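Local coordinates for methyltransferase domain-containing protein (PDB 3M33) that is of unknown function but probably acts as a methyltransferase, at residues 113-119 with 137-143. Sequence-based numbering, arbitrary orientation.
With SO4 (sulfate ion), chain F.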
# COMPACT_ATOMS: atom_id res chain seq x y z
N GLY A 113 -5.00 1.77 -17.56
CA GLY A 113 -3.81 1.04 -17.97
C GLY A 113 -2.99 0.55 -16.78
O GLY A 113 -2.15 -0.35 -16.91
N LEU A 114 -3.22 1.14 -15.62
CA LEU A 114 -2.53 0.71 -14.41
C LEU A 114 -3.47 0.75 -13.20
O LEU A 114 -4.16 1.75 -12.97
CB LEU A 114 -1.29 1.58 -14.14
CG LEU A 114 -0.48 1.29 -12.88
CD1 LEU A 114 0.19 -0.07 -12.99
CD2 LEU A 114 0.58 2.38 -12.67
N ILE A 115 -3.50 -0.34 -12.44
CA ILE A 115 -4.21 -0.36 -11.18
C ILE A 115 -3.16 -0.61 -10.12
O ILE A 115 -2.44 -1.59 -10.18
CB ILE A 115 -5.30 -1.45 -11.13
CG1 ILE A 115 -6.41 -1.16 -12.14
CG2 ILE A 115 -5.89 -1.55 -9.74
CD1 ILE A 115 -6.02 -1.49 -13.57
N VAL A 116 -3.05 0.29 -9.17
CA VAL A 116 -1.96 0.21 -8.22
C VAL A 116 -2.46 0.22 -6.78
O VAL A 116 -3.48 0.84 -6.46
CB VAL A 116 -0.95 1.34 -8.46
CG1 VAL A 116 -1.58 2.67 -8.20
CG2 VAL A 116 0.26 1.15 -7.57
N SER A 117 -1.77 -0.50 -5.90
CA SER A 117 -2.14 -0.50 -4.49
C SER A 117 -0.93 -0.68 -3.60
O SER A 117 -0.29 -1.74 -3.63
CB SER A 117 -3.14 -1.62 -4.21
OG SER A 117 -3.43 -1.72 -2.83
N ARG A 118 -0.62 0.34 -2.80
CA ARG A 118 0.48 0.22 -1.86
C ARG A 118 -0.08 -0.21 -0.52
O ARG A 118 -0.59 0.60 0.23
CB ARG A 118 1.25 1.55 -1.73
CG ARG A 118 2.46 1.45 -0.78
CD ARG A 118 3.04 2.82 -0.36
NE ARG A 118 3.51 3.62 -1.49
CZ ARG A 118 4.74 3.58 -2.00
NH1 ARG A 118 5.67 2.75 -1.50
NH2 ARG A 118 5.06 4.37 -3.02
N ARG A 119 -0.02 -1.51 -0.24
CA ARG A 119 -0.52 -2.05 1.04
C ARG A 119 -2.01 -1.76 1.23
O ARG A 119 -2.51 -1.64 2.35
CB ARG A 119 0.31 -1.50 2.20
CG ARG A 119 1.81 -1.87 2.06
CD ARG A 119 2.76 -0.95 2.86
NE ARG A 119 2.58 -1.07 4.30
CZ ARG A 119 3.49 -0.73 5.22
NH1 ARG A 119 4.69 -0.26 4.87
NH2 ARG A 119 3.20 -0.89 6.52
N HIS A 137 -1.54 -3.19 -16.43
CA HIS A 137 -0.81 -3.86 -15.36
C HIS A 137 -1.52 -3.67 -14.03
O HIS A 137 -2.20 -2.66 -13.81
CB HIS A 137 0.60 -3.27 -15.21
CG HIS A 137 1.57 -3.69 -16.27
ND1 HIS A 137 1.75 -2.98 -17.43
CD2 HIS A 137 2.43 -4.73 -16.34
CE1 HIS A 137 2.67 -3.57 -18.18
NE2 HIS A 137 3.10 -4.63 -17.54
N PHE A 138 -1.34 -4.61 -13.11
CA PHE A 138 -1.77 -4.42 -11.73
C PHE A 138 -0.50 -4.44 -10.89
O PHE A 138 0.29 -5.37 -11.01
CB PHE A 138 -2.68 -5.57 -11.29
CG PHE A 138 -2.93 -5.62 -9.80
CD1 PHE A 138 -3.81 -4.73 -9.20
CD2 PHE A 138 -2.29 -6.56 -9.01
CE1 PHE A 138 -4.03 -4.76 -7.81
CE2 PHE A 138 -2.51 -6.60 -7.63
CZ PHE A 138 -3.38 -5.69 -7.03
N LEU A 139 -0.30 -3.44 -10.05
CA LEU A 139 0.91 -3.35 -9.27
C LEU A 139 0.57 -3.26 -7.77
O LEU A 139 -0.21 -2.40 -7.36
CB LEU A 139 1.76 -2.15 -9.70
CG LEU A 139 3.00 -1.84 -8.86
CD1 LEU A 139 3.98 -3.00 -8.95
CD2 LEU A 139 3.64 -0.54 -9.29
N TYR A 140 1.18 -4.13 -6.97
CA TYR A 140 0.87 -4.21 -5.53
C TYR A 140 2.11 -4.44 -4.67
O TYR A 140 3.03 -5.15 -5.08
CB TYR A 140 -0.13 -5.35 -5.30
CG TYR A 140 -0.39 -5.71 -3.84
CD1 TYR A 140 -1.33 -5.01 -3.09
CD2 TYR A 140 0.29 -6.76 -3.22
CE1 TYR A 140 -1.58 -5.34 -1.76
CE2 TYR A 140 0.03 -7.11 -1.89
CZ TYR A 140 -0.90 -6.38 -1.17
OH TYR A 140 -1.16 -6.68 0.15
N VAL A 141 2.14 -3.84 -3.49
CA VAL A 141 3.10 -4.26 -2.48
C VAL A 141 2.37 -4.50 -1.15
O VAL A 141 1.56 -3.67 -0.73
CB VAL A 141 4.30 -3.30 -2.30
CG1 VAL A 141 3.85 -1.93 -1.80
CG2 VAL A 141 5.32 -3.91 -1.31
N GLY A 142 2.62 -5.65 -0.53
CA GLY A 142 1.90 -6.02 0.69
C GLY A 142 2.82 -5.89 1.87
O GLY A 142 4.03 -5.92 1.70
N PRO A 143 2.26 -5.76 3.08
CA PRO A 143 3.09 -5.44 4.25
C PRO A 143 3.69 -6.67 4.93
O PRO A 143 4.12 -6.57 6.07
CB PRO A 143 2.09 -4.75 5.18
CG PRO A 143 0.79 -5.44 4.88
CD PRO A 143 0.84 -5.87 3.42
S SO4 F . -0.44 -2.05 6.60
O1 SO4 F . 0.89 -1.80 6.09
O2 SO4 F . -0.77 -1.02 7.59
O3 SO4 F . -1.39 -2.00 5.49
O4 SO4 F . -0.52 -3.36 7.22
O HOH W 1 0.56 -0.65 -17.84
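Strands 114-118 and 137-142 run parallel, 5° apart with axes 4.7 Å from each other, and six backbone hydrogen bonds zip them together from His137 N to Gly113 O through to Arg119 N on Val141 O. They are neighbours in the mixed sheet of a Rossmann-like domain, consistent with the class I methyltransferase fold; strands 51-55 and 204-216 continue the sheet beyond them. On one face, Ile115 CG2 meets the Phe138 ring at its edge, 3.8 Å from CD1. Two residues on, the Tyr140 ring is met the same way, here by a hydroxyl: Ser117 OG lies in its plane, 3.9 Å from Tyr140 CD1, and also makes weak hydrogen bonds to Gly120 and Pro121. Helix 149-156 packs on both rings. The other face, under helix 36-45, has Val116 CG2 alongside Leu139 CD2 and Arg118 CG against Val141 CG1, while the Arg118 guanidinium forms salt bridges with Asp62, Glu35 and Asp39. Past the strand end, Arg119 bends at chi3 (66°), its NE 3.8 Å from Pro143 CB. Its NH1 pairs with Glu35, and a sulfate, probably from the crystallisation liquor, sits at the guanidinium edge, O1 accepting short, clearly bent bonds from Arg119 NE (2.6 Å) and NH2 (2.5 Å).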